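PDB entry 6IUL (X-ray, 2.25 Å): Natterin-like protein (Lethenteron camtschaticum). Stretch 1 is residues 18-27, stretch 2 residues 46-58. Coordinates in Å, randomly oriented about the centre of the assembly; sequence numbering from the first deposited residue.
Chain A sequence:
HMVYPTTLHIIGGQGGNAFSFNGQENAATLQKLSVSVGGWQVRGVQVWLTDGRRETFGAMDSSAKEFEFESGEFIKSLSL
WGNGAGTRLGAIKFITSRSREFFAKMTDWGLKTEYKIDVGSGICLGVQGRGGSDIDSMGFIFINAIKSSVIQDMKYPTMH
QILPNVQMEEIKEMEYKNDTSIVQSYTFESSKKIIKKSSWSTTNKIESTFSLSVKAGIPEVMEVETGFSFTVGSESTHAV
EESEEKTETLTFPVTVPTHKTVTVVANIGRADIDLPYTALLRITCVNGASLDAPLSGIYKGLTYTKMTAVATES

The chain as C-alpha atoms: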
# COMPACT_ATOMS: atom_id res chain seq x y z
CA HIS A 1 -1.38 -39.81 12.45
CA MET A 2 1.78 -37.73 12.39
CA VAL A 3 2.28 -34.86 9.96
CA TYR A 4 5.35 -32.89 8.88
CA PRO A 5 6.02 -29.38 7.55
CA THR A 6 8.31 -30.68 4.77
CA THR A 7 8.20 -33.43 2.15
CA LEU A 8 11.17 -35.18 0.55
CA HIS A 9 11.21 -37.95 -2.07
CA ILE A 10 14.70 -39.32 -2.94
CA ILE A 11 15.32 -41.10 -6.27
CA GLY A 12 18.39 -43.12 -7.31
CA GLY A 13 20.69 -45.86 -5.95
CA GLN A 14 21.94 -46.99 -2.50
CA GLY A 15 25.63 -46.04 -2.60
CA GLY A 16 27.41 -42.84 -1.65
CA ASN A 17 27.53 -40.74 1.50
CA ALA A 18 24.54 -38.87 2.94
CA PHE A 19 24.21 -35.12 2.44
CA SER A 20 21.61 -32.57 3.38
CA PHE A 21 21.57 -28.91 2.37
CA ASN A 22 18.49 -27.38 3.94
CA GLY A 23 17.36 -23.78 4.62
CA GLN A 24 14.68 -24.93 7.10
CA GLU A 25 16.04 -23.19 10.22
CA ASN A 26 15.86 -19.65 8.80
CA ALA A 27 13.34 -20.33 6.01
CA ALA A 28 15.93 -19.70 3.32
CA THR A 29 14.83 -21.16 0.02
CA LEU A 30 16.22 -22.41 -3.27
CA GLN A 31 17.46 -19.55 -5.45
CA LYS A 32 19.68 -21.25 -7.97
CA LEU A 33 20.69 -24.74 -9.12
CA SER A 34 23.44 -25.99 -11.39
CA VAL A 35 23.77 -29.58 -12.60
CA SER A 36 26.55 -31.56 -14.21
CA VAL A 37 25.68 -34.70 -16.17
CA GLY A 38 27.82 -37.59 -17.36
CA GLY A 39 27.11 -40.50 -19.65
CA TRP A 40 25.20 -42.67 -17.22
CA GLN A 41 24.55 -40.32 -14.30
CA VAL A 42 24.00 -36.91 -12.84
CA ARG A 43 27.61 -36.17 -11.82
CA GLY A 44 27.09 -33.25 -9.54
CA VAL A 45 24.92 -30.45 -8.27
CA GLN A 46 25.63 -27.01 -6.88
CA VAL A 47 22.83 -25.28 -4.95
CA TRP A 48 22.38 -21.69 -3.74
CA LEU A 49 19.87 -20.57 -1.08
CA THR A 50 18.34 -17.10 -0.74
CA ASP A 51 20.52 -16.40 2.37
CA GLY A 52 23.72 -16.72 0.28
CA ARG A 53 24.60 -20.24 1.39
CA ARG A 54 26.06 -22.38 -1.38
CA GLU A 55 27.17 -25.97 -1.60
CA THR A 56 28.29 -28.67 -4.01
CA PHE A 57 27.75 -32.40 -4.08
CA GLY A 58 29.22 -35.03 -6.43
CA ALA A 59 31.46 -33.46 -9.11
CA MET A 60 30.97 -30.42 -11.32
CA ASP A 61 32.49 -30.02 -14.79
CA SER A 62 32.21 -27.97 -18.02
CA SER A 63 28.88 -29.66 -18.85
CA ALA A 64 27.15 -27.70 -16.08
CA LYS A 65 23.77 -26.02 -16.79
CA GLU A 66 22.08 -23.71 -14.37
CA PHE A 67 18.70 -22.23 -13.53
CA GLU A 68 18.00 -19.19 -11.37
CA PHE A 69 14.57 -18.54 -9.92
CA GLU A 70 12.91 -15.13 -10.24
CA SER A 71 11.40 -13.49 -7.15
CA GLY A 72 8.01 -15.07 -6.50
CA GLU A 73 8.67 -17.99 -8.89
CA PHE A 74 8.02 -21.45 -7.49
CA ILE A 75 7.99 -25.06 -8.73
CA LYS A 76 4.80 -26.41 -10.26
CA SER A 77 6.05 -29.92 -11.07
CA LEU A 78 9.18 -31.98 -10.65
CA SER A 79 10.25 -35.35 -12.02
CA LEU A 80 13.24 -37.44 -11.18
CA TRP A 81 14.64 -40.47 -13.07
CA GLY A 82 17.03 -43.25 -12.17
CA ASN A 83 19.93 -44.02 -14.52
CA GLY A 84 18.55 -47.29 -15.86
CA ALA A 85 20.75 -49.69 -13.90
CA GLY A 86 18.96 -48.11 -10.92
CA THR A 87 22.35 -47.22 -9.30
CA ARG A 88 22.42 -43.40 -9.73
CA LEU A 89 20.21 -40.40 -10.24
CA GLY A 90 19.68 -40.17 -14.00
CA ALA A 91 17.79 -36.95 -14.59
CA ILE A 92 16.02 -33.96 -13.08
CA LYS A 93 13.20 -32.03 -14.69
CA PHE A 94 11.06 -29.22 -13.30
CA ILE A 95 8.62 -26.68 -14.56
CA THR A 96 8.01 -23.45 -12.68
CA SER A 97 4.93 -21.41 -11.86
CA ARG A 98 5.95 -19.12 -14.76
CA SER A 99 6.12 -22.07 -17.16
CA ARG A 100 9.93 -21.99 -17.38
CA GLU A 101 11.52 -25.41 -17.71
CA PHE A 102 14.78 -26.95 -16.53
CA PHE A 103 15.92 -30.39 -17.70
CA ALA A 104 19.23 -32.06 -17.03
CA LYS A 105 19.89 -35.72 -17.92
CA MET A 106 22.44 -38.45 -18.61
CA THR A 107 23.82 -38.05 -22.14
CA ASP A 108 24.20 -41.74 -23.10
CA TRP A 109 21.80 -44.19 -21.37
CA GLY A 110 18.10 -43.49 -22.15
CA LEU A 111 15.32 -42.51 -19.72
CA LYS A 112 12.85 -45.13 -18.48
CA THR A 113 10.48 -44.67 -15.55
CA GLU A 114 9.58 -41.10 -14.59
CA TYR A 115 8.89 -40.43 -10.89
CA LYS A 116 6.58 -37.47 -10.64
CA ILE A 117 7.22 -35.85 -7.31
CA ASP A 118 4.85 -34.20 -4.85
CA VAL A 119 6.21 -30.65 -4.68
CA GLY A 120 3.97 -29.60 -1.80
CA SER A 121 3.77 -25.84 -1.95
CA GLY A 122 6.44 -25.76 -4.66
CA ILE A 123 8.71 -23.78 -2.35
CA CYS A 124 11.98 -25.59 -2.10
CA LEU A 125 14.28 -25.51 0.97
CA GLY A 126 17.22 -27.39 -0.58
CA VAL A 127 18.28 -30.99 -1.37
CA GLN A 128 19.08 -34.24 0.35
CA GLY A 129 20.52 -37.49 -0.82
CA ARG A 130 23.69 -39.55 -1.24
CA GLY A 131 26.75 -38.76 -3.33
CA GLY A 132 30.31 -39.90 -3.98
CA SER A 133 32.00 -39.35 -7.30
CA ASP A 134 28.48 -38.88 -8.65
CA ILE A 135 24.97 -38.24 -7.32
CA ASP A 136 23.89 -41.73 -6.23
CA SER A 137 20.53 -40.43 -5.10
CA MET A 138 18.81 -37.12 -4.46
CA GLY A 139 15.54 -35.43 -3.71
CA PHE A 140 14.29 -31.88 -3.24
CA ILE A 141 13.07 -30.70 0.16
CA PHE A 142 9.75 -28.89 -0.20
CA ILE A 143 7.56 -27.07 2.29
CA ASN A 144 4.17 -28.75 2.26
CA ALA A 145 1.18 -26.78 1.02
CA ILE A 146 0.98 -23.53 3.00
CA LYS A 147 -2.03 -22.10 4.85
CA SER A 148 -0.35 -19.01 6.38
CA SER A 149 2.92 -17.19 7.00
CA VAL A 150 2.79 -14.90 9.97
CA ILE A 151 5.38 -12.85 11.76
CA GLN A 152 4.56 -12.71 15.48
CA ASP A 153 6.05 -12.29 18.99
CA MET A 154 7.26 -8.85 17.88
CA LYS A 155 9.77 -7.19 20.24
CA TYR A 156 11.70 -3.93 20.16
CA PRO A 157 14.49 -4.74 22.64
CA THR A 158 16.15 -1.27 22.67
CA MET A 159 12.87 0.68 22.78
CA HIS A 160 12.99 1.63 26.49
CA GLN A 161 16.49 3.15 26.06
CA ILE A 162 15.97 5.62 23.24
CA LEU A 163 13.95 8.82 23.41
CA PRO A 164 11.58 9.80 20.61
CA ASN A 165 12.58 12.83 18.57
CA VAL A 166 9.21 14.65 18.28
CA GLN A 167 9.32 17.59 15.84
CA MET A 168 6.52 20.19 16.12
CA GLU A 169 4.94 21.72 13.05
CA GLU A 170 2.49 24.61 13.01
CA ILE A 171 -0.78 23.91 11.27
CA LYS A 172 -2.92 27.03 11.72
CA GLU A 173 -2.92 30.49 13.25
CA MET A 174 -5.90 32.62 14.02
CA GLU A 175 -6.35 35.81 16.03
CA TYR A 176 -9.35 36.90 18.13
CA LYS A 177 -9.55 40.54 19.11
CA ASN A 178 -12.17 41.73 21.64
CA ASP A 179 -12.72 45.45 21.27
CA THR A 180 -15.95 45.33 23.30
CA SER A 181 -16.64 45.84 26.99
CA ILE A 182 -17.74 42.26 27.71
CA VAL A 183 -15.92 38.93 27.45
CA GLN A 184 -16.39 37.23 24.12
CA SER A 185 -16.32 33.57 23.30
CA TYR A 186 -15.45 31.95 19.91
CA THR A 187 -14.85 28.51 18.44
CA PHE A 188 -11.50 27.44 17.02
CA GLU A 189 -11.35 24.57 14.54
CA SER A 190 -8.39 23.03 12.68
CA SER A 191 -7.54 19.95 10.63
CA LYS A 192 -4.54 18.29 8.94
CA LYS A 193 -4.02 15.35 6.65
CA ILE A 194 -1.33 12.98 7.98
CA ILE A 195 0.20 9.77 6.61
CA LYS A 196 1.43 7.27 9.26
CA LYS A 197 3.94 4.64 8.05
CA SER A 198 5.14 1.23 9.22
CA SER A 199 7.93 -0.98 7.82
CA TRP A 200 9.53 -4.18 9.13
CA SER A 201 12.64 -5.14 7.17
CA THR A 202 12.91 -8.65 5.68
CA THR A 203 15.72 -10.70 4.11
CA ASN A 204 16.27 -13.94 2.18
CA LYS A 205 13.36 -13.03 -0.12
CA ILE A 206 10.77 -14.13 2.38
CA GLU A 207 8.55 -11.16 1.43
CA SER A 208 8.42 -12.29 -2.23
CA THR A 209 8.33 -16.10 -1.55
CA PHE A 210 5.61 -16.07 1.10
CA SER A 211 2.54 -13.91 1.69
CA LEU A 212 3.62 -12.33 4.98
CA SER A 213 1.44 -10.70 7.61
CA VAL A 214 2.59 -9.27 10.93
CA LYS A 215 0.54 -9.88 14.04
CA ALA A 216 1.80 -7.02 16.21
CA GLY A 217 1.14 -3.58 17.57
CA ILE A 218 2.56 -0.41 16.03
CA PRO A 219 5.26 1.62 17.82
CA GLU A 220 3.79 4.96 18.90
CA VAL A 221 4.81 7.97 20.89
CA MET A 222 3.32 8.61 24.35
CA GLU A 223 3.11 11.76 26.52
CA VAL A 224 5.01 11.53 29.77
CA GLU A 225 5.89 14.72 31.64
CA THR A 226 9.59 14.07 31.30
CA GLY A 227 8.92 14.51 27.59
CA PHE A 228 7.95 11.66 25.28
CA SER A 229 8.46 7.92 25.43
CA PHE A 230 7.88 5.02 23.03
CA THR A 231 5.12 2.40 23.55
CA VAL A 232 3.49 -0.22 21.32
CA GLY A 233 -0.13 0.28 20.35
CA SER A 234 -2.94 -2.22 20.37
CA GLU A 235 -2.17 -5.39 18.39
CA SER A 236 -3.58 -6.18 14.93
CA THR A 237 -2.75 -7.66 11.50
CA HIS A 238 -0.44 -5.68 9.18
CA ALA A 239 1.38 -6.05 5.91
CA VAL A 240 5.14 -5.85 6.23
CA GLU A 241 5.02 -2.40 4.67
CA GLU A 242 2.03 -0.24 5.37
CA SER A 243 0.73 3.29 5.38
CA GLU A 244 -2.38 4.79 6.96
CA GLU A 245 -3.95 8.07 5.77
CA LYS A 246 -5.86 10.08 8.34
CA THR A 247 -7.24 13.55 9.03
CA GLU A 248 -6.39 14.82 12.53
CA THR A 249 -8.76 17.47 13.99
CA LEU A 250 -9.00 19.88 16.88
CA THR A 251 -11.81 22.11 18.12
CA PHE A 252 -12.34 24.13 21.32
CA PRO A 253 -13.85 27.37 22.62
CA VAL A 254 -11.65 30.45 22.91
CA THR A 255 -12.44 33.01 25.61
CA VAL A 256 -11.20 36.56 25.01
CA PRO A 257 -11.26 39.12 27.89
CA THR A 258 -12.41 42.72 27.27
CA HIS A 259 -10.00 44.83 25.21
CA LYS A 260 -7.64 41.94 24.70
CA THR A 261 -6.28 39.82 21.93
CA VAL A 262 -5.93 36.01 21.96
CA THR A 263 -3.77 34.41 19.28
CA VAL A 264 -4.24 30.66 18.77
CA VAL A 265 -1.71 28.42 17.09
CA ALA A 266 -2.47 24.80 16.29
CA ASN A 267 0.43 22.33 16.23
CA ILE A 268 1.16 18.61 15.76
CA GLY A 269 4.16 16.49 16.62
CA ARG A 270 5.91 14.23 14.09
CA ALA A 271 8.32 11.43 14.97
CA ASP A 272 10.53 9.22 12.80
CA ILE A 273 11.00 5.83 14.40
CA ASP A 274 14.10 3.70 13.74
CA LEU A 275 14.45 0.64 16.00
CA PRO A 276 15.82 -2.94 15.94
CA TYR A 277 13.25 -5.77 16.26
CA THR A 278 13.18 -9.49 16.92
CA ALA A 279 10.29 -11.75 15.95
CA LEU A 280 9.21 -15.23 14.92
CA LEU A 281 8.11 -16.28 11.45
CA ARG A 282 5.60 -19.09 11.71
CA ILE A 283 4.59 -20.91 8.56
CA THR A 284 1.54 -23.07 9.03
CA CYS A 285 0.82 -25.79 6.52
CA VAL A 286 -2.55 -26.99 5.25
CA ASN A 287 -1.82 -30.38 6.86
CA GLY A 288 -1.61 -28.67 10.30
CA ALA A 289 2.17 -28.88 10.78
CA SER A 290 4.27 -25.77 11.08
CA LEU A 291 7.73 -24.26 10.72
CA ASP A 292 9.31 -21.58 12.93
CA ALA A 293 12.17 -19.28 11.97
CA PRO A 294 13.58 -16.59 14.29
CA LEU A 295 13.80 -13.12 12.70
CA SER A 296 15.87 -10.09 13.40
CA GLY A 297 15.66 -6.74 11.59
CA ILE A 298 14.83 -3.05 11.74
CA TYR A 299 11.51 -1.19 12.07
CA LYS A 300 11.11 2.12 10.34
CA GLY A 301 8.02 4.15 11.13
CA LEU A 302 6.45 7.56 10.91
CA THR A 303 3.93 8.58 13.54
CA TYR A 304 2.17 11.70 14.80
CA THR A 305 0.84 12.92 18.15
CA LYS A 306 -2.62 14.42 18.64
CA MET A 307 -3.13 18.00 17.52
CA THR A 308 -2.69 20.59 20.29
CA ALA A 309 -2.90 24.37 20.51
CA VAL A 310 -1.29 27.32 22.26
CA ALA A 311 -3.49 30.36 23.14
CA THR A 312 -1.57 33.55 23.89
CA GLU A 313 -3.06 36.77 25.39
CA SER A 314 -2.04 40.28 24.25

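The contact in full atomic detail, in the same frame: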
# COMPACT_ATOMS: atom_id res chain seq x y z
N ALA A 18 25.67 -39.76 2.69
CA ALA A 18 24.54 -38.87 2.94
C ALA A 18 24.95 -37.42 2.93
O ALA A 18 25.99 -37.06 3.46
CB ALA A 18 23.83 -39.22 4.27
N PHE A 19 24.11 -36.59 2.31
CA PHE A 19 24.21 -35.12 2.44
C PHE A 19 22.86 -34.53 2.61
O PHE A 19 21.85 -35.12 2.19
CB PHE A 19 24.95 -34.51 1.24
CG PHE A 19 24.26 -34.73 -0.11
CD1 PHE A 19 23.26 -33.87 -0.52
CD2 PHE A 19 24.60 -35.79 -0.93
CE1 PHE A 19 22.62 -34.06 -1.73
CE2 PHE A 19 23.97 -36.00 -2.13
CZ PHE A 19 22.98 -35.11 -2.55
N SER A 20 22.82 -33.37 3.24
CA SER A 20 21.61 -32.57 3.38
C SER A 20 21.96 -31.10 3.37
O SER A 20 22.78 -30.67 4.13
CB SER A 20 20.87 -32.90 4.69
OG SER A 20 19.55 -32.37 4.69
N PHE A 21 21.32 -30.33 2.49
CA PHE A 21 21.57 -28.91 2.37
C PHE A 21 20.17 -28.31 2.43
O PHE A 21 19.38 -28.40 1.46
CB PHE A 21 22.26 -28.60 1.03
CG PHE A 21 22.59 -27.15 0.83
CD1 PHE A 21 23.40 -26.50 1.72
CD2 PHE A 21 22.09 -26.45 -0.25
CE1 PHE A 21 23.70 -25.18 1.55
CE2 PHE A 21 22.38 -25.11 -0.42
CZ PHE A 21 23.20 -24.48 0.46
N ASN A 22 19.88 -27.70 3.57
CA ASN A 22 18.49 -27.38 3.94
C ASN A 22 18.41 -26.00 4.56
O ASN A 22 19.10 -25.74 5.53
CB ASN A 22 18.03 -28.43 4.95
CG ASN A 22 16.57 -28.31 5.32
OD1 ASN A 22 15.92 -27.34 4.97
ND2 ASN A 22 16.02 -29.31 6.01
N GLY A 23 17.56 -25.13 4.04
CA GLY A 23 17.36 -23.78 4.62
C GLY A 23 16.28 -23.70 5.68
O GLY A 23 15.89 -22.60 6.11
N GLN A 24 15.78 -24.84 6.12
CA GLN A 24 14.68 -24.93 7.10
C GLN A 24 14.74 -24.01 8.31
O GLN A 24 13.75 -23.38 8.65
CB GLN A 24 14.56 -26.36 7.66
CG GLN A 24 13.27 -26.62 8.43
CD GLN A 24 12.86 -28.08 8.42
OE1 GLN A 24 13.30 -28.85 7.57
NE2 GLN A 24 12.06 -28.48 9.37
N GLU A 25 15.90 -23.92 8.94
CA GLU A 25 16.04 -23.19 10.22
C GLU A 25 15.77 -21.70 10.12
O GLU A 25 15.24 -21.12 11.07
CB GLU A 25 17.42 -23.39 10.82
CG GLU A 25 17.67 -24.86 11.13
CD GLU A 25 19.01 -25.14 11.81
OE1 GLU A 25 19.88 -24.22 11.96
OE2 GLU A 25 19.19 -26.32 12.20
N ASN A 26 16.11 -21.08 8.99
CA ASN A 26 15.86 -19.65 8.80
C ASN A 26 14.96 -19.38 7.61
O ASN A 26 14.92 -18.27 7.10
CB ASN A 26 17.18 -18.88 8.68
CG ASN A 26 18.05 -19.38 7.54
OD1 ASN A 26 17.77 -20.43 6.96
ND2 ASN A 26 19.08 -18.61 7.19
N ALA A 27 14.25 -20.42 7.16
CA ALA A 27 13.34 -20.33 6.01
C ALA A 27 13.97 -19.78 4.73
O ALA A 27 13.32 -19.11 3.92
CB ALA A 27 12.11 -19.51 6.38
N GLN A 46 25.35 -28.12 -7.77
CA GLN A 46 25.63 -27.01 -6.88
C GLN A 46 24.31 -26.21 -6.62
O GLN A 46 23.54 -25.93 -7.54
CB GLN A 46 26.70 -26.15 -7.50
CG GLN A 46 27.08 -24.88 -6.77
CD GLN A 46 28.40 -24.29 -7.24
OE1 GLN A 46 28.51 -23.70 -8.30
NE2 GLN A 46 29.39 -24.43 -6.40
N VAL A 47 24.08 -25.85 -5.38
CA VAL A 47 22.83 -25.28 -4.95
C VAL A 47 23.10 -24.02 -4.15
O VAL A 47 23.98 -23.99 -3.24
CB VAL A 47 22.09 -26.27 -4.02
CG1 VAL A 47 20.78 -25.69 -3.51
CG2 VAL A 47 21.87 -27.62 -4.69
N TRP A 48 22.32 -22.98 -4.46
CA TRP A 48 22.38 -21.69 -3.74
C TRP A 48 21.02 -21.41 -3.05
O TRP A 48 19.95 -21.59 -3.68
CB TRP A 48 22.61 -20.55 -4.71
CG TRP A 48 23.93 -20.48 -5.40
CD1 TRP A 48 24.93 -19.59 -5.14
CD2 TRP A 48 24.37 -21.25 -6.54
NE1 TRP A 48 25.96 -19.76 -6.03
CE2 TRP A 48 25.65 -20.77 -6.90
CE3 TRP A 48 23.79 -22.27 -7.28
CZ2 TRP A 48 26.39 -21.32 -7.98
CZ3 TRP A 48 24.48 -22.81 -8.34
CH2 TRP A 48 25.79 -22.33 -8.70
N LEU A 49 21.06 -20.98 -1.80
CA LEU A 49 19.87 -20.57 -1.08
C LEU A 49 19.77 -19.06 -1.01
O LEU A 49 20.74 -18.36 -1.24
CB LEU A 49 19.83 -21.17 0.30
CG LEU A 49 19.95 -22.68 0.36
CD1 LEU A 49 19.89 -23.19 1.79
CD2 LEU A 49 18.87 -23.34 -0.49
N THR A 50 18.58 -18.54 -0.71
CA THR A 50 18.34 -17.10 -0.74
C THR A 50 19.06 -16.34 0.39
O THR A 50 19.10 -15.13 0.33
CB THR A 50 16.85 -16.78 -0.63
OG1 THR A 50 16.31 -17.47 0.51
CG2 THR A 50 16.11 -17.18 -1.90
N ASP A 51 19.65 -17.04 1.37
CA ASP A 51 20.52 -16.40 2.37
C ASP A 51 22.01 -16.44 1.99
O ASP A 51 22.86 -16.21 2.82
CB ASP A 51 20.36 -17.07 3.76
CG ASP A 51 20.80 -18.54 3.77
OD1 ASP A 51 21.18 -19.07 2.70
OD2 ASP A 51 20.74 -19.22 4.84
N GLY A 52 22.33 -16.75 0.75
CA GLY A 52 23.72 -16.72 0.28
C GLY A 52 24.50 -18.01 0.54
O GLY A 52 25.61 -18.16 0.10
N ARG A 53 23.91 -18.98 1.23
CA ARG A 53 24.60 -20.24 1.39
C ARG A 53 24.71 -20.94 0.03
O ARG A 53 23.85 -20.79 -0.84
CB ARG A 53 23.88 -21.14 2.39
CG ARG A 53 23.91 -20.66 3.85
CD ARG A 53 22.98 -21.52 4.69
NE ARG A 53 23.43 -22.91 4.79
CZ ARG A 53 22.66 -23.94 5.13
NH1 ARG A 53 23.17 -25.18 5.17
NH2 ARG A 53 21.37 -23.78 5.37
N ARG A 54 25.74 -21.75 -0.12
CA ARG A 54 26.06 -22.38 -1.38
C ARG A 54 26.84 -23.66 -1.12
O ARG A 54 27.77 -23.67 -0.32
CB ARG A 54 26.89 -21.38 -2.19
CG ARG A 54 27.64 -21.97 -3.33
CD ARG A 54 28.27 -20.89 -4.16
NE ARG A 54 29.38 -20.26 -3.48
CZ ARG A 54 30.65 -20.42 -3.81
NH1 ARG A 54 31.00 -21.24 -4.78
NH2 ARG A 54 31.58 -19.78 -3.13
N GLU A 55 26.45 -24.73 -1.78
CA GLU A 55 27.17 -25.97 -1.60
C GLU A 55 27.11 -26.90 -2.81
O GLU A 55 26.16 -26.88 -3.56
CB GLU A 55 26.66 -26.69 -0.34
CG GLU A 55 27.74 -27.56 0.32
CD GLU A 55 27.35 -28.12 1.70
OE1 GLU A 55 27.89 -29.19 2.07
OE2 GLU A 55 26.48 -27.54 2.38
N THR A 56 28.12 -27.77 -2.92
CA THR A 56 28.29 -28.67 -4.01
C THR A 56 28.37 -30.12 -3.56
O THR A 56 29.03 -30.46 -2.57
CB THR A 56 29.58 -28.30 -4.78
OG1 THR A 56 29.47 -26.95 -5.29
CG2 THR A 56 29.77 -29.24 -5.96
N PHE A 57 27.70 -30.98 -4.29
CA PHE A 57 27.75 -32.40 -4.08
C PHE A 57 28.07 -33.12 -5.36
O PHE A 57 27.70 -32.62 -6.45
CB PHE A 57 26.39 -32.85 -3.55
CG PHE A 57 25.95 -32.08 -2.34
CD1 PHE A 57 26.55 -32.29 -1.10
CD2 PHE A 57 25.00 -31.09 -2.46
CE1 PHE A 57 26.19 -31.53 0.00
CE2 PHE A 57 24.63 -30.35 -1.38
CZ PHE A 57 25.23 -30.57 -0.15
N GLY A 58 28.71 -34.29 -5.25
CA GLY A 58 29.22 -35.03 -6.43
C GLY A 58 30.32 -34.22 -7.06
O GLY A 58 31.07 -33.57 -6.32
O HOH W 1 21.65 -27.74 5.69
O HOH W 2 20.05 -21.57 5.94

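Strand 18-22 packs against a hairpin whose strands, 46-49 and 54-58, are joined through a type I turn from Leu49 to Gly52. It runs at 29° to the first and 156° to the second, with axes about 9 Å apart, too far for backbone pairing, so side chains fill the gap. Along the strand, Phe19 and Phe21 point toward the hairpin while Ser20 and Asn22 point away. The Phe19 ring forms an offset stack with that of Phe57, the planes inclined by 14° and the centroids 4.1 Å apart. Phe21, the most extensively covered residue, is held by CH-pi contacts between two aliphatic carbons, Leu49 CD1 over one face and Glu55 CB over the other, 4.2 and 4.0 Å from its ring centroid; its CE2 also meets Val47 CG1 at 3.5 Å. Past Phe21, hydrogen bonds join the packing. Although the CA-to-CB bond of Asn22 points away, the main-chain O of Asn22 accepts a hydrogen bond from Arg53 NH2 (3.0 Å), near the guanidinium plane, leaving one guanidinium face to Phe21 CE1. A water bridges Asn22 N and Arg53 NH1. At Gly23 the backbone passes close to Leu49, with Gly23 N 3.8 Å from Leu49 CD1. Finally, Asn26 ND2 donates a nearly linear hydrogen bond to Asp51 OD2 (2.9 Å), and a second water links Asn26 OD1, Asp51 OD2 and Arg53 NH2.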